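Local coordinates for malate synthase (Haloferax volcanii, PDB 5TAO) that catalyses the condensation of acetyl-CoA with glyoxylate, followed by hydrolysis of malyl-CoA to malate and CoA, in the glyoxylate cycle, at the interface of chains A and B. Residues are numbered along the deposited sequence; one frame, centred on the assembly and turned at random. Chains: chain A/B, Malate synthase.

The interface of chains A and B. Residues chain A 9-10, 226; chain B 198, 400-401, 404.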
ATOM      1  N   GLU A   9     -18.939  24.285  -9.947  1.00 43.78           N
ATOM      2  CA  GLU A   9     -19.019  22.942 -10.433  1.00 42.81           C
ATOM      3  C   GLU A   9     -18.333  22.863 -11.770  1.00 42.12           C
ATOM      4  O   GLU A   9     -17.741  21.849 -12.067  1.00 40.46           O
ATOM      5  CB  GLU A   9     -20.501  22.568 -10.483  1.00 50.37           C
ATOM      6  CG  GLU A   9     -20.938  21.251 -11.064  1.00 56.55           C
ATOM      7  CD  GLU A   9     -22.493  21.115 -11.050  1.00 68.97           C
ATOM      8  OE1 GLU A   9     -23.153  21.931 -10.376  1.00 73.45           O
ATOM      9  OE2 GLU A   9     -23.074  20.215 -11.710  1.00 72.36           O
ATOM     10  N   PHE A  10     -18.395  23.922 -12.587  1.00 38.89           N
ATOM     11  CA  PHE A  10     -17.639  23.990 -13.817  1.00 42.93           C
ATOM     12  C   PHE A  10     -16.798  25.234 -13.840  1.00 39.36           C
ATOM     13  O   PHE A  10     -17.194  26.220 -13.271  1.00 43.20           O
ATOM     14  CB  PHE A  10     -18.562  24.081 -15.013  1.00 42.71           C
ATOM     15  CG  PHE A  10     -19.482  22.915 -15.179  1.00 41.87           C
ATOM     16  CD1 PHE A  10     -20.710  22.850 -14.527  1.00 39.32           C
ATOM     17  CD2 PHE A  10     -19.170  21.921 -16.089  1.00 40.56           C
ATOM     18  CE1 PHE A  10     -21.551  21.765 -14.722  1.00 38.94           C
ATOM     19  CE2 PHE A  10     -20.011  20.838 -16.304  1.00 40.84           C
ATOM     20  CZ  PHE A  10     -21.202  20.758 -15.624  1.00 42.16           C
ATOM     21  N   VAL A 226     -11.865  19.424 -10.709  1.00 32.31           N
ATOM     22  CA  VAL A 226     -12.264  19.912 -12.028  1.00 30.78           C
ATOM     23  C   VAL A 226     -11.064  20.006 -12.923  1.00 28.84           C
ATOM     24  O   VAL A 226     -10.127  20.628 -12.561  1.00 33.04           O
ATOM     25  CB  VAL A 226     -12.928  21.320 -11.871  1.00 32.47           C
ATOM     26  CG1 VAL A 226     -13.333  21.858 -13.214  1.00 36.41           C
ATOM     27  CG2 VAL A 226     -14.158  21.234 -11.025  1.00 34.98           C
TER
ATOM     28  N   ARG B 198     -17.987  13.713 -17.775  1.00 36.96           N
ATOM     29  CA  ARG B 198     -18.621  14.996 -18.109  1.00 38.09           C
ATOM     30  C   ARG B 198     -18.167  15.465 -19.435  1.00 36.73           C
ATOM     31  O   ARG B 198     -17.869  16.614 -19.603  1.00 39.03           O
ATOM     32  CB  ARG B 198     -18.349  16.113 -17.088  1.00 44.35           C
ATOM     33  CG  ARG B 198     -18.708  15.830 -15.665  1.00 49.24           C
ATOM     34  CD  ARG B 198     -18.994  17.124 -14.897  1.00 52.97           C
ATOM     35  NE  ARG B 198     -17.835  17.995 -14.775  1.00 43.08           N
ATOM     36  CZ  ARG B 198     -17.767  19.062 -13.978  1.00 45.42           C
ATOM     37  NH1 ARG B 198     -18.771  19.375 -13.159  1.00 38.46           N
ATOM     38  NH2 ARG B 198     -16.674  19.807 -13.981  1.00 39.10           N
ATOM     39  N   SER B 400     -26.301  21.815 -17.534  1.00 48.35           N
ATOM     40  CA  SER B 400     -25.799  22.007 -16.128  1.00 43.98           C
ATOM     41  C   SER B 400     -24.717  23.033 -16.076  1.00 37.53           C
ATOM     42  O   SER B 400     -24.599  23.828 -15.154  1.00 44.80           O
ATOM     43  CB  SER B 400     -25.263  20.719 -15.559  1.00 48.62           C
ATOM     44  OG  SER B 400     -26.326  19.806 -15.404  1.00 57.70           O
ATOM     45  N   LEU B 401     -23.913  23.020 -17.120  1.00 41.29           N
ATOM     46  CA  LEU B 401     -22.863  23.970 -17.257  1.00 41.96           C
ATOM     47  C   LEU B 401     -23.467  25.357 -17.496  1.00 45.05           C
ATOM     48  O   LEU B 401     -23.017  26.347 -16.916  1.00 40.33           O
ATOM     49  CB  LEU B 401     -21.994  23.611 -18.436  1.00 41.26           C
ATOM     50  CG  LEU B 401     -21.050  24.695 -18.953  1.00 53.42           C
ATOM     51  CD1 LEU B 401     -20.269  25.344 -17.864  1.00 59.40           C
ATOM     52  CD2 LEU B 401     -20.067  24.052 -19.908  1.00 60.77           C
ATOM     53  N   ASP B 404     -24.743  26.623 -14.170  1.00 49.16           N
ATOM     54  CA  ASP B 404     -23.701  26.942 -13.186  1.00 42.75           C
ATOM     55  C   ASP B 404     -23.192  28.300 -13.526  1.00 44.33           C
ATOM     56  O   ASP B 404     -22.896  29.126 -12.657  1.00 50.28           O
ATOM     57  CB  ASP B 404     -22.566  25.904 -13.280  1.00 50.46           C
ATOM     58  CG  ASP B 404     -21.555  26.027 -12.166  1.00 51.80           C
ATOM     59  OD1 ASP B 404     -21.971  25.987 -11.009  1.00 58.47           O
ATOM     60  OD2 ASP B 404     -20.349  26.177 -12.454  1.00 48.32           O
TER
HETATM   61  O   HOH W   1     -21.290  18.095 -12.907  1.00 45.63           O
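With its CG next to the backbone N and opposite the carbonyl carbon (chi1 -61°), A:Phe10 swings its ring between B:Arg198 and helix 389-408 of chain B; B:Arg198, bent at chi3 (-64°), lays its guanidinium flat on one face of that ring. The two planes lie only 5° apart, and NH1 of B:Arg198 sits 3.7 Å from the centroid of A:Phe10, a cation-pi stack that a flat, delocalised cation suits well. Against the opposite face the helix presents CA of B:Leu401, offset toward the rim in a CH-pi contact, while CD1 of B:Leu401 packs 3.6 Å from CB of A:Phe10. CB of B:Ser400 lies near CE1 of A:Phe10; so small a side chain probably lets the ring come close to the helix backbone.

Stacking leaves the guanidinium edge pointing at the main chain. NH1 and NH2 of B:Arg198 both donate to the backbone O of A:Glu9, at 2.9 Å and 3.0 Å; NH2 arrives in the carbonyl plane, NH1 from above it. The extended side chain of A:Glu9 reaches a water that joins its carboxylate OE2 to the same NH1, and the opposite charges probably add attraction. An alanine in place of B:Arg198 would remove both donors and the stacked cation, and would probably leave the A:Glu9 carbonyl without these mates and the A:Phe10 ring freer to shift.

This patch belongs to a subunit interface of an enzyme in trimer-hexamer equilibrium, and its centre lies about 20 Å from B:Asp388, the likely proton acceptor of the active site. The short acidic side chain of B:Asp404 holds the other end of that same peptide: its OD2 accepts from the backbone N of A:Phe10 at 3.0 Å, met from above the carboxylate plane.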